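Local coordinates for regulatory protein RecX (PDB 3D5L) that probably modulates the activity of the recombinase RecA, at residues His111-Ser116 with Lys139-Ser144; Ser65-Tyr70 with Lys100-Gln105; Glu32-Gln37 with Gln59-Tyr64. One frame throughout, in Å; residues are numbered along the deposited sequence.

Interaction 1 of 3, residues His111-Ser116 with Lys139-Ser144; sequences HAYAAS and KGIGES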
ATOM      1  N   HIS A 111       5.545   0.251  -7.311  1.00  8.36           N
ATOM      2  CA  HIS A 111       5.757   0.737  -8.657  1.00  7.86           C
ATOM      3  C   HIS A 111       4.477   0.572  -9.483  1.00  7.24           C
ATOM      4  O   HIS A 111       4.117   1.448 -10.269  1.00  7.87           O
ATOM      5  CB  HIS A 111       6.939  -0.007  -9.279  1.00 10.14           C
ATOM      6  CG  HIS A 111       7.343   0.517 -10.618  1.00  9.58           C
ATOM      7  ND1 HIS A 111       6.670   0.192 -11.776  1.00  9.39           N
ATOM      8  CD2 HIS A 111       8.336   1.363 -10.985  1.00  8.05           C
ATOM      9  CE1 HIS A 111       7.228   0.815 -12.799  1.00  7.92           C
ATOM     10  NE2 HIS A 111       8.242   1.532 -12.345  1.00  7.97           N
ATOM     11  N   ALA A 112       3.771  -0.536  -9.267  1.00  7.15           N
ATOM     12  CA  ALA A 112       2.537  -0.821  -9.997  1.00  5.06           C
ATOM     13  C   ALA A 112       1.423   0.049  -9.441  1.00  7.96           C
ATOM     14  O   ALA A 112       0.496   0.448 -10.141  1.00  7.71           O
ATOM     15  CB  ALA A 112       2.172  -2.291  -9.852  1.00  4.06           C
ATOM     16  N   TYR A 113       1.521   0.347  -8.159  1.00  9.40           N
ATOM     17  CA  TYR A 113       0.536   1.191  -7.537  1.00  9.52           C
ATOM     18  C   TYR A 113       0.603   2.611  -8.111  1.00  8.58           C
ATOM     19  O   TYR A 113      -0.415   3.168  -8.519  1.00 10.37           O
ATOM     20  CB  TYR A 113       0.767   1.237  -6.027  1.00 10.92           C
ATOM     21  CG  TYR A 113      -0.285   2.046  -5.318  1.00 11.46           C
ATOM     22  CD1 TYR A 113      -1.375   1.426  -4.704  1.00 11.73           C
ATOM     23  CD2 TYR A 113      -0.217   3.443  -5.308  1.00  8.68           C
ATOM     24  CE1 TYR A 113      -2.379   2.187  -4.094  1.00 14.92           C
ATOM     25  CE2 TYR A 113      -1.211   4.206  -4.712  1.00 13.22           C
ATOM     26  CZ  TYR A 113      -2.286   3.578  -4.107  1.00 13.91           C
ATOM     27  OH  TYR A 113      -3.270   4.348  -3.532  1.00 19.76           O
ATOM     28  N   ALA A 114       1.796   3.195  -8.148  1.00  7.14           N
ATOM     29  CA  ALA A 114       1.946   4.562  -8.640  1.00  8.41           C
ATOM     30  C   ALA A 114       1.425   4.711 -10.067  1.00  9.53           C
ATOM     31  O   ALA A 114       0.758   5.703 -10.397  1.00  9.90           O
ATOM     32  CB  ALA A 114       3.415   5.008  -8.564  1.00  5.49           C
ATOM     33  N   ALA A 115       1.729   3.724 -10.905  1.00  8.21           N
ATOM     34  CA  ALA A 115       1.289   3.748 -12.292  1.00  7.63           C
ATOM     35  C   ALA A 115      -0.239   3.713 -12.363  1.00  7.76           C
ATOM     36  O   ALA A 115      -0.844   4.453 -13.143  1.00  7.93           O
ATOM     37  CB  ALA A 115       1.882   2.556 -13.062  1.00  3.42           C
ATOM     38  N   SER A 116      -0.855   2.850 -11.561  1.00  7.40           N
ATOM     39  CA  SER A 116      -2.311   2.725 -11.539  1.00 10.75           C
ATOM     40  C   SER A 116      -2.940   4.004 -11.023  1.00 10.60           C
ATOM     41  O   SER A 116      -4.014   4.406 -11.467  1.00  7.03           O
ATOM     42  CB  SER A 116      -2.743   1.568 -10.631  1.00 11.40           C
ATOM     43  OG  SER A 116      -2.311   0.321 -11.153  1.00 20.16           O
ATOM     44  N   LYS A 139       2.749   9.180  -0.195  1.00 18.81           N
ATOM     45  CA  LYS A 139       2.335   7.781  -0.098  1.00 17.55           C
ATOM     46  C   LYS A 139       3.558   6.887   0.110  1.00 15.95           C
ATOM     47  O   LYS A 139       3.455   5.655   0.097  1.00 14.71           O
ATOM     48  CB  LYS A 139       1.599   7.353  -1.373  1.00 20.67           C
ATOM     49  CG  LYS A 139       0.221   7.955  -1.550  1.00 22.60           C
ATOM     50  CD  LYS A 139      -0.777   7.366  -0.558  1.00 29.49           C
ATOM     51  CE  LYS A 139      -2.176   7.947  -0.788  1.00 35.21           C
ATOM     52  NZ  LYS A 139      -3.245   7.268   0.003  1.00 38.78           N
ATOM     53  N   GLY A 140       4.717   7.523   0.273  1.00 13.86           N
ATOM     54  CA  GLY A 140       5.954   6.802   0.516  1.00 13.87           C
ATOM     55  C   GLY A 140       6.710   6.254  -0.683  1.00 13.92           C
ATOM     56  O   GLY A 140       7.611   5.425  -0.521  1.00 13.29           O
ATOM     57  N   ILE A 141       6.371   6.724  -1.880  1.00 13.27           N
ATOM     58  CA  ILE A 141       7.004   6.237  -3.101  1.00 11.67           C
ATOM     59  C   ILE A 141       8.261   7.018  -3.519  1.00 11.57           C
ATOM     60  O   ILE A 141       8.276   8.247  -3.509  1.00 12.10           O
ATOM     61  CB  ILE A 141       5.963   6.227  -4.240  1.00 13.32           C
ATOM     62  CG1 ILE A 141       4.668   5.582  -3.716  1.00 16.11           C
ATOM     63  CG2 ILE A 141       6.498   5.451  -5.450  1.00 12.63           C
ATOM     64  CD1 ILE A 141       3.643   5.228  -4.789  1.00 16.63           C
ATOM     65  N   GLY A 142       9.319   6.294  -3.875  1.00 11.22           N
ATOM     66  CA  GLY A 142      10.564   6.938  -4.277  1.00  9.21           C
ATOM     67  C   GLY A 142      10.394   7.778  -5.527  1.00  9.15           C
ATOM     68  O   GLY A 142       9.389   7.628  -6.232  1.00 10.37           O
ATOM     69  N   GLU A 143      11.370   8.643  -5.806  1.00  8.00           N
ATOM     70  CA  GLU A 143      11.331   9.538  -6.966  1.00 10.86           C
ATOM     71  C   GLU A 143      11.390   8.793  -8.293  1.00 10.75           C
ATOM     72  O   GLU A 143      10.822   9.246  -9.285  1.00  9.77           O
ATOM     73  CB  GLU A 143      12.491  10.548  -6.909  1.00 14.04           C
ATOM     74  CG  GLU A 143      12.352  11.605  -5.824  1.00 18.20           C
ATOM     75  CD  GLU A 143      11.084  12.445  -5.985  1.00 20.51           C
ATOM     76  OE1 GLU A 143      10.984  13.214  -6.967  1.00 21.00           O
ATOM     77  OE2 GLU A 143      10.180  12.326  -5.130  1.00 21.65           O
ATOM     78  N   SER A 144      12.096   7.665  -8.307  1.00 11.30           N
ATOM     79  CA  SER A 144      12.225   6.851  -9.509  1.00 10.75           C
ATOM     80  C   SER A 144      10.878   6.248  -9.907  1.00  9.88           C
ATOM     81  O   SER A 144      10.513   6.279 -11.075  1.00  9.57           O
ATOM     82  CB  SER A 144      13.235   5.738  -9.278  1.00 11.36           C
ATOM     83  OG  SER A 144      12.768   4.863  -8.282  1.00 17.66           O
TER
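I141 reaches across to A114 and Y113 with its CD1 methyl, the branch that carries the whole apolar contact. The methyl rests on A114 CB, with I141 CD1 and A114 CB 3.8 Å apart, and also lies obliquely beside the Y113 ring, where I141 CD1 and Y113 CD2 are separated by 4.3 Å. I141 CG1 lies beside the backbone N of its own residue and anti to the carbonyl carbon (chi1 -47°), and the nearly extended chi2 of -168° sends CD1 on toward the helix. A114, a short residue, lets the isoleucine come close to the helix backbone, while the tyrosine supplies a broad flank.

No hydrogen bond joins the two segments; the backbone between the helices is shaped by two glycines. G140 ends the preceding helix in a Schellman motif with a positive phi of 84°, where a CB would press on the carbonyl O of K139, so glycine fits. G142 is the N-cap of the following helix. Outside the pair, E143 forms a salt bridge with R137, and H111 NE2 is hydrogen-bonded to D148 OD2.

The turn thus brings I141 into the interior of the second three-helix domain, of the helix-turn-helix clan. There L136 of helix 129-138 touches both I141 and A114, while A149 of helix 143-149 also meets A114.

Interaction 2 of 3, residues Ser65-Tyr70 with Lys100-Gln105; sequences SRMLDY and KKLRGQ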
ATOM      1  N   SER A  65      -1.402 -13.078   8.304  1.00 11.81           N
ATOM      2  CA  SER A  65      -2.705 -13.537   7.804  1.00 12.27           C
ATOM      3  C   SER A  65      -3.665 -12.373   7.666  1.00 10.17           C
ATOM      4  O   SER A  65      -4.369 -12.254   6.664  1.00 10.06           O
ATOM      5  CB  SER A  65      -3.330 -14.556   8.762  1.00 14.45           C
ATOM      6  OG  SER A  65      -2.506 -15.689   8.899  1.00 22.09           O
ATOM      7  N   ARG A  66      -3.712 -11.520   8.685  1.00  9.01           N
ATOM      8  CA  ARG A  66      -4.599 -10.365   8.639  1.00  7.90           C
ATOM      9  C   ARG A  66      -4.217  -9.384   7.517  1.00  7.26           C
ATOM     10  O   ARG A  66      -5.091  -8.728   6.952  1.00  6.79           O
ATOM     11  CB  ARG A  66      -4.605  -9.663   9.989  1.00  9.99           C
ATOM     12  CG  ARG A  66      -5.135 -10.542  11.105  1.00 16.76           C
ATOM     13  CD  ARG A  66      -5.618  -9.702  12.266  1.00 21.03           C
ATOM     14  NE  ARG A  66      -6.506  -8.638  11.801  1.00 25.73           N
ATOM     15  CZ  ARG A  66      -7.107  -7.764  12.602  1.00 26.68           C
ATOM     16  NH1 ARG A  66      -6.919  -7.831  13.915  1.00 28.71           N
ATOM     17  NH2 ARG A  66      -7.868  -6.808  12.087  1.00 26.05           N
ATOM     18  N   MET A  67      -2.926  -9.263   7.191  1.00  3.76           N
ATOM     19  CA  MET A  67      -2.554  -8.377   6.094  1.00  6.83           C
ATOM     20  C   MET A  67      -3.049  -9.047   4.800  1.00  9.59           C
ATOM     21  O   MET A  67      -3.364  -8.358   3.832  1.00  9.16           O
ATOM     22  CB  MET A  67      -1.032  -8.141   6.029  1.00  6.17           C
ATOM     23  CG  MET A  67      -0.459  -7.258   7.154  1.00  8.40           C
ATOM     24  SD  MET A  67      -1.386  -5.682   7.396  1.00  3.49           S
ATOM     25  CE  MET A  67      -2.767  -6.217   8.475  1.00  5.17           C
ATOM     26  N   LEU A  68      -3.128 -10.383   4.795  1.00 10.45           N
ATOM     27  CA  LEU A  68      -3.620 -11.106   3.618  1.00 13.86           C
ATOM     28  C   LEU A  68      -5.089 -10.795   3.389  1.00 13.61           C
ATOM     29  O   LEU A  68      -5.532 -10.712   2.249  1.00 14.65           O
ATOM     30  CB  LEU A  68      -3.451 -12.629   3.764  1.00 12.86           C
ATOM     31  CG  LEU A  68      -2.020 -13.163   3.762  1.00 14.23           C
ATOM     32  CD1 LEU A  68      -2.044 -14.684   3.619  1.00 12.73           C
ATOM     33  CD2 LEU A  68      -1.233 -12.513   2.614  1.00 10.06           C
ATOM     34  N   ASP A  69      -5.845 -10.642   4.474  1.00 14.59           N
ATOM     35  CA  ASP A  69      -7.265 -10.308   4.372  1.00 14.04           C
ATOM     36  C   ASP A  69      -7.391  -8.824   3.979  1.00 12.45           C
ATOM     37  O   ASP A  69      -8.272  -8.448   3.226  1.00 12.77           O
ATOM     38  CB  ASP A  69      -7.990 -10.524   5.712  1.00 16.48           C
ATOM     39  CG  ASP A  69      -7.957 -11.972   6.181  1.00 23.51           C
ATOM     40  OD1 ASP A  69      -8.088 -12.884   5.335  1.00 25.23           O
ATOM     41  OD2 ASP A  69      -7.828 -12.202   7.410  1.00 26.34           O
ATOM     42  N   TYR A  70      -6.500  -7.993   4.510  1.00 11.66           N
ATOM     43  CA  TYR A  70      -6.493  -6.562   4.236  1.00 11.12           C
ATOM     44  C   TYR A  70      -6.257  -6.291   2.754  1.00 11.92           C
ATOM     45  O   TYR A  70      -6.883  -5.419   2.145  1.00 11.81           O
ATOM     46  CB  TYR A  70      -5.401  -5.890   5.083  1.00  9.46           C
ATOM     47  CG  TYR A  70      -5.274  -4.400   4.872  1.00 10.96           C
ATOM     48  CD1 TYR A  70      -6.384  -3.557   5.011  1.00 10.41           C
ATOM     49  CD2 TYR A  70      -4.044  -3.822   4.530  1.00 10.04           C
ATOM     50  CE1 TYR A  70      -6.272  -2.183   4.818  1.00  8.42           C
ATOM     51  CE2 TYR A  70      -3.925  -2.437   4.335  1.00 10.02           C
ATOM     52  CZ  TYR A  70      -5.050  -1.634   4.479  1.00  9.13           C
ATOM     53  OH  TYR A  70      -4.968  -0.277   4.272  1.00 12.19           O
ATOM     54  N   LYS A 100       8.746  -7.589   4.185  1.00 18.87           N
ATOM     55  CA  LYS A 100       9.677  -8.371   3.386  1.00 19.16           C
ATOM     56  C   LYS A 100       8.998  -9.634   2.881  1.00 19.32           C
ATOM     57  O   LYS A 100       9.121  -9.981   1.705  1.00 19.63           O
ATOM     58  CB  LYS A 100      10.897  -8.762   4.219  1.00 20.41           C
ATOM     59  CG  LYS A 100      11.953  -9.515   3.434  1.00 21.71           C
ATOM     60  CD  LYS A 100      13.090  -9.967   4.337  1.00 26.20           C
ATOM     61  CE  LYS A 100      14.155 -10.735   3.555  1.00 26.24           C
ATOM     62  NZ  LYS A 100      15.251 -11.198   4.453  1.00 27.55           N
ATOM     63  N   LYS A 101       8.288 -10.325   3.768  1.00 16.96           N
ATOM     64  CA  LYS A 101       7.602 -11.543   3.374  1.00 17.83           C
ATOM     65  C   LYS A 101       6.510 -11.273   2.348  1.00 18.18           C
ATOM     66  O   LYS A 101       6.357 -12.026   1.386  1.00 20.27           O
ATOM     67  CB  LYS A 101       7.002 -12.263   4.588  1.00 17.15           C
ATOM     68  CG  LYS A 101       6.179 -13.485   4.181  1.00 18.49           C
ATOM     69  CD  LYS A 101       5.869 -14.439   5.338  1.00 17.23           C
ATOM     70  CE  LYS A 101       5.186 -15.702   4.788  1.00 18.39           C
ATOM     71  NZ  LYS A 101       4.867 -16.726   5.831  1.00 20.16           N
ATOM     72  N   LEU A 102       5.745 -10.204   2.547  1.00 17.48           N
ATOM     73  CA  LEU A 102       4.682  -9.859   1.610  1.00 17.34           C
ATOM     74  C   LEU A 102       5.298  -9.437   0.286  1.00 18.38           C
ATOM     75  O   LEU A 102       4.785  -9.755  -0.784  1.00 17.57           O
ATOM     76  CB  LEU A 102       3.836  -8.708   2.160  1.00 16.40           C
ATOM     77  CG  LEU A 102       2.843  -9.036   3.274  1.00 14.61           C
ATOM     78  CD1 LEU A 102       2.363  -7.731   3.901  1.00 10.93           C
ATOM     79  CD2 LEU A 102       1.677  -9.850   2.707  1.00 13.20           C
ATOM     80  N   ARG A 103       6.406  -8.714   0.376  1.00 19.32           N
ATOM     81  CA  ARG A 103       7.113  -8.231  -0.800  1.00 22.65           C
ATOM     82  C   ARG A 103       7.638  -9.434  -1.589  1.00 24.24           C
ATOM     83  O   ARG A 103       7.502  -9.500  -2.814  1.00 25.12           O
ATOM     84  CB  ARG A 103       8.267  -7.330  -0.354  1.00 24.96           C
ATOM     85  CG  ARG A 103       8.688  -6.282  -1.363  1.00 26.57           C
ATOM     86  CD  ARG A 103       9.849  -5.473  -0.810  1.00 28.43           C
ATOM     87  NE  ARG A 103       9.448  -4.458   0.164  1.00 26.23           N
ATOM     88  CZ  ARG A 103      10.115  -4.206   1.288  1.00 26.12           C
ATOM     89  NH1 ARG A 103      11.207  -4.904   1.586  1.00 25.36           N
ATOM     90  NH2 ARG A 103       9.706  -3.238   2.104  1.00 25.41           N
ATOM     91  N   GLY A 104       8.224 -10.388  -0.874  1.00 24.77           N
ATOM     92  CA  GLY A 104       8.735 -11.588  -1.513  1.00 28.57           C
ATOM     93  C   GLY A 104       7.654 -12.366  -2.248  1.00 30.22           C
ATOM     94  O   GLY A 104       7.927 -12.978  -3.284  1.00 31.44           O
ATOM     95  N   GLN A 105       6.430 -12.358  -1.717  1.00 30.29           N
ATOM     96  CA  GLN A 105       5.312 -13.056  -2.355  1.00 29.89           C
ATOM     97  C   GLN A 105       4.652 -12.094  -3.326  1.00 28.88           C
ATOM     98  O   GLN A 105       3.633 -12.406  -3.949  1.00 29.04           O
ATOM     99  CB  GLN A 105       4.290 -13.513  -1.312  1.00 31.90           C
ATOM    100  CG  GLN A 105       4.810 -14.522  -0.291  1.00 36.51           C
ATOM    101  CD  GLN A 105       5.287 -15.823  -0.928  1.00 40.02           C
ATOM    102  OE1 GLN A 105       6.345 -15.871  -1.560  1.00 42.11           O
ATOM    103  NE2 GLN A 105       4.504 -16.882  -0.764  1.00 40.51           N
TER
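L102 meets M67 and L68 with its two methyls, and these contacts join the end of helix 92-104 to the later half of helix 48-71. Along 100-105, the first residue with a nearby role is K101. Its long chain is extended at the solvent-facing side and engages Y64 in a cation-pi interaction; lysine can do this because an aliphatic stem carries its charged end past the ring.

L102 comes next and is buried. With chi1 at -76° its CG is turned away from the carbonyl carbon, and the branch beyond splits the work between its methyls. CD1 comes to the root of the methionine, with L102 CD1 and M67 CB 4.0 Å apart. The rest of M67 bends at chi2 (-49°) and chi3 (84°) and leads away to pack on K84 and L85 of helix 78-87, a flexible chain well suited to filling a route between helices. CD2 meets the leucine, with L102 CD2 and L68 CD2 3.9 Å apart, the two side chains crossing at a slant. A forked, wholly apolar side chain is apt here because it serves two neighbours on one helix.

This is the core of the first three-helix domain, which belongs to the helix-turn-helix clan: helices 48-71, 78-87 and 92-104 meet here, and L107 from the following loop lies against both L68 and L102.

R103 follows, turned to another side of its helix, and forms a salt bridge through NH2 with E78. G104 is the last helical residue; its amide bonds to K100, with G104 N and K100 O 2.8 Å apart. Q105 leaves the helix, and its side chain packs against Y64.

Interaction 3 of 3, residues Glu32-Gln37 with Gln59-Tyr64; sequences ESVLIQ and QQAKAY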
ATOM      1  N   GLU A  32      -0.182 -22.746  10.189  1.00 12.24           N
ATOM      2  CA  GLU A  32       0.527 -23.758   9.430  1.00 14.52           C
ATOM      3  C   GLU A  32       2.015 -23.413   9.281  1.00 13.62           C
ATOM      4  O   GLU A  32       2.866 -24.262   9.519  1.00 13.88           O
ATOM      5  CB  GLU A  32      -0.108 -23.921   8.050  1.00 17.90           C
ATOM      6  CG  GLU A  32       0.293 -25.201   7.353  1.00 25.84           C
ATOM      7  CD  GLU A  32      -0.309 -25.316   5.969  1.00 30.11           C
ATOM      8  OE1 GLU A  32      -1.527 -25.065   5.830  1.00 32.99           O
ATOM      9  OE2 GLU A  32       0.434 -25.668   5.024  1.00 32.91           O
ATOM     10  N   SER A  33       2.326 -22.171   8.894  1.00 13.52           N
ATOM     11  CA  SER A  33       3.717 -21.739   8.699  1.00 14.53           C
ATOM     12  C   SER A  33       4.594 -21.912   9.937  1.00 14.87           C
ATOM     13  O   SER A  33       5.805 -22.104   9.823  1.00 16.08           O
ATOM     14  CB  SER A  33       3.780 -20.266   8.243  1.00 16.26           C
ATOM     15  OG  SER A  33       3.657 -19.352   9.330  1.00 16.47           O
ATOM     16  N   VAL A  34       3.988 -21.824  11.117  1.00 15.14           N
ATOM     17  CA  VAL A  34       4.735 -21.990  12.363  1.00 16.05           C
ATOM     18  C   VAL A  34       4.948 -23.477  12.622  1.00 17.54           C
ATOM     19  O   VAL A  34       5.985 -23.897  13.146  1.00 16.21           O
ATOM     20  CB  VAL A  34       3.975 -21.388  13.554  1.00 13.60           C
ATOM     21  CG1 VAL A  34       4.711 -21.688  14.849  1.00 11.08           C
ATOM     22  CG2 VAL A  34       3.823 -19.890  13.354  1.00 14.47           C
ATOM     23  N   LEU A  35       3.950 -24.269  12.255  1.00 19.80           N
ATOM     24  CA  LEU A  35       4.025 -25.710  12.426  1.00 22.28           C
ATOM     25  C   LEU A  35       5.175 -26.223  11.568  1.00 22.42           C
ATOM     26  O   LEU A  35       5.914 -27.120  11.977  1.00 23.19           O
ATOM     27  CB  LEU A  35       2.714 -26.352  11.989  1.00 22.79           C
ATOM     28  CG  LEU A  35       2.679 -27.874  12.039  1.00 24.88           C
ATOM     29  CD1 LEU A  35       1.450 -28.320  12.813  1.00 25.96           C
ATOM     30  CD2 LEU A  35       2.675 -28.435  10.616  1.00 25.60           C
ATOM     31  N   ILE A  36       5.326 -25.632  10.386  1.00 21.40           N
ATOM     32  CA  ILE A  36       6.389 -26.011   9.461  1.00 21.67           C
ATOM     33  C   ILE A  36       7.725 -25.436   9.923  1.00 22.81           C
ATOM     34  O   ILE A  36       8.742 -26.126   9.925  1.00 23.13           O
ATOM     35  CB  ILE A  36       6.114 -25.482   8.043  1.00 22.67           C
ATOM     36  CG1 ILE A  36       4.814 -26.086   7.503  1.00 22.45           C
ATOM     37  CG2 ILE A  36       7.287 -25.813   7.131  1.00 21.94           C
ATOM     38  CD1 ILE A  36       4.333 -25.444   6.217  1.00 21.87           C
ATOM     39  N   GLN A  37       7.713 -24.168  10.321  1.00 23.74           N
ATOM     40  CA  GLN A  37       8.922 -23.499  10.769  1.00 24.80           C
ATOM     41  C   GLN A  37       9.554 -24.230  11.944  1.00 24.58           C
ATOM     42  O   GLN A  37      10.772 -24.216  12.108  1.00 23.88           O
ATOM     43  CB  GLN A  37       8.616 -22.052  11.166  1.00 26.91           C
ATOM     44  CG  GLN A  37       9.842 -21.248  11.588  1.00 27.98           C
ATOM     45  CD  GLN A  37       9.498 -19.834  12.040  1.00 30.49           C
ATOM     46  OE1 GLN A  37      10.379 -19.047  12.391  1.00 29.49           O
ATOM     47  NE2 GLN A  37       8.210 -19.508  12.035  1.00 32.27           N
ATOM     48  N   GLN A  59       2.430 -15.308  16.655  1.00 16.06           N
ATOM     49  CA  GLN A  59       1.870 -13.964  16.777  1.00 17.70           C
ATOM     50  C   GLN A  59       2.172 -13.218  15.487  1.00 16.31           C
ATOM     51  O   GLN A  59       1.375 -12.400  15.035  1.00 17.32           O
ATOM     52  CB  GLN A  59       2.505 -13.189  17.935  1.00 21.57           C
ATOM     53  CG  GLN A  59       2.431 -13.862  19.306  1.00 26.98           C
ATOM     54  CD  GLN A  59       3.273 -13.128  20.354  1.00 30.31           C
ATOM     55  OE1 GLN A  59       3.533 -13.657  21.441  1.00 33.42           O
ATOM     56  NE2 GLN A  59       3.702 -11.906  20.028  1.00 28.56           N
ATOM     57  N   GLN A  60       3.334 -13.494  14.902  1.00 14.73           N
ATOM     58  CA  GLN A  60       3.726 -12.828  13.666  1.00 14.24           C
ATOM     59  C   GLN A  60       2.934 -13.407  12.503  1.00 12.16           C
ATOM     60  O   GLN A  60       2.427 -12.663  11.673  1.00 13.51           O
ATOM     61  CB  GLN A  60       5.228 -12.986  13.406  1.00 13.20           C
ATOM     62  CG  GLN A  60       5.725 -12.148  12.223  1.00 16.71           C
ATOM     63  CD  GLN A  60       7.227 -12.245  12.007  1.00 18.25           C
ATOM     64  OE1 GLN A  60       8.019 -12.021  12.927  1.00 19.24           O
ATOM     65  NE2 GLN A  60       7.626 -12.577  10.786  1.00 18.83           N
ATOM     66  N   ALA A  61       2.813 -14.732  12.467  1.00  9.29           N
ATOM     67  CA  ALA A  61       2.073 -15.411  11.405  1.00 10.70           C
ATOM     68  C   ALA A  61       0.630 -14.918  11.362  1.00 11.57           C
ATOM     69  O   ALA A  61       0.039 -14.802  10.290  1.00 12.36           O
ATOM     70  CB  ALA A  61       2.112 -16.929  11.611  1.00  7.43           C
ATOM     71  N   LYS A  62       0.069 -14.619  12.532  1.00 13.77           N
ATOM     72  CA  LYS A  62      -1.302 -14.118  12.619  1.00 15.19           C
ATOM     73  C   LYS A  62      -1.439 -12.713  12.022  1.00 13.49           C
ATOM     74  O   LYS A  62      -2.447 -12.401  11.389  1.00 14.36           O
ATOM     75  CB  LYS A  62      -1.760 -14.083  14.075  1.00 18.80           C
ATOM     76  CG  LYS A  62      -1.741 -15.436  14.751  1.00 22.58           C
ATOM     77  CD  LYS A  62      -3.064 -16.143  14.639  1.00 24.76           C
ATOM     78  CE  LYS A  62      -3.943 -15.763  15.804  1.00 26.39           C
ATOM     79  NZ  LYS A  62      -3.197 -16.029  17.059  1.00 27.58           N
ATOM     80  N   ALA A  63      -0.433 -11.865  12.219  1.00 11.81           N
ATOM     81  CA  ALA A  63      -0.501 -10.500  11.688  1.00 12.18           C
ATOM     82  C   ALA A  63      -0.362 -10.589  10.174  1.00 12.45           C
ATOM     83  O   ALA A  63      -0.972  -9.831   9.420  1.00 13.02           O
ATOM     84  CB  ALA A  63       0.614  -9.636  12.285  1.00  6.82           C
ATOM     85  N   TYR A  64       0.439 -11.545   9.737  1.00 11.74           N
ATOM     86  CA  TYR A  64       0.641 -11.752   8.325  1.00 12.59           C
ATOM     87  C   TYR A  64      -0.691 -12.133   7.684  1.00 11.80           C
ATOM     88  O   TYR A  64      -1.063 -11.581   6.649  1.00 12.58           O
ATOM     89  CB  TYR A  64       1.668 -12.862   8.105  1.00 13.89           C
ATOM     90  CG  TYR A  64       1.939 -13.117   6.645  1.00 15.18           C
ATOM     91  CD1 TYR A  64       2.661 -12.193   5.879  1.00 16.11           C
ATOM     92  CD2 TYR A  64       1.456 -14.264   6.020  1.00 14.29           C
ATOM     93  CE1 TYR A  64       2.897 -12.407   4.518  1.00 15.46           C
ATOM     94  CE2 TYR A  64       1.684 -14.487   4.662  1.00 19.43           C
ATOM     95  CZ  TYR A  64       2.410 -13.554   3.922  1.00 17.78           C
ATOM     96  OH  TYR A  64       2.673 -13.799   2.597  1.00 20.05           O
TER
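S33 and A61 bring the helical segments 32-37 and 59-64 together, their CA atoms lying 7.1 Å apart, a close approach that small residues permit. A61 points its CB at the other helix, and this single methyl makes the contact by sitting over the gap between two side chains. The methyl meets the serine hydroxyl, with S33 OG and A61 CB 3.7 Å apart; this is packing, not a hydrogen bond, and none forms between the segments. S33 holds OG between its backbone N and carbonyl carbon (chi1 81°), which directs the oxygen toward the alanine. Next to the hydroxyl, A61 also meets a valine methyl, with V34 CG2 and A61 CB 3.8 Å apart. Serine suits the partly exposed side of the seam, since its hydroxyl is small and tolerates solvent, whereas buried V34 is apolar throughout and also packs on I54, A57 and D58.

The contact lays the short helix 32-37 against long helix 48-71. Helix 32-37 directly follows strand 25-31 of the antiparallel sheet, and its E32 and L35 side chains lean on Y18 of strand 17-22. Other faces of helix 48-71 meet helix 92-104, where Q60 touches F94 and P97, and A63 touches I98.

In the fold
Interactions 2 and 3 share helix 48-71, and their centres are 12 Å apart. They touch through Y64: L102 CD2 and Y64 CE1 are separated by 3.4 Å, and K101 CG and Y64 CE1 by 3.5 Å. One long helix therefore passes from the N-terminal sheet region into the first three-helix domain. Interaction 1 belongs to the next such domain; its centre is 18 Å from that of interaction 2, with nearest atoms about 9 Å apart, and 30 Å from that of interaction 3. The three contacts follow in series along the chain, interaction 3 first, consistent with an elongated chain in which a sheet-bearing N-terminal part is followed by small three-helix units.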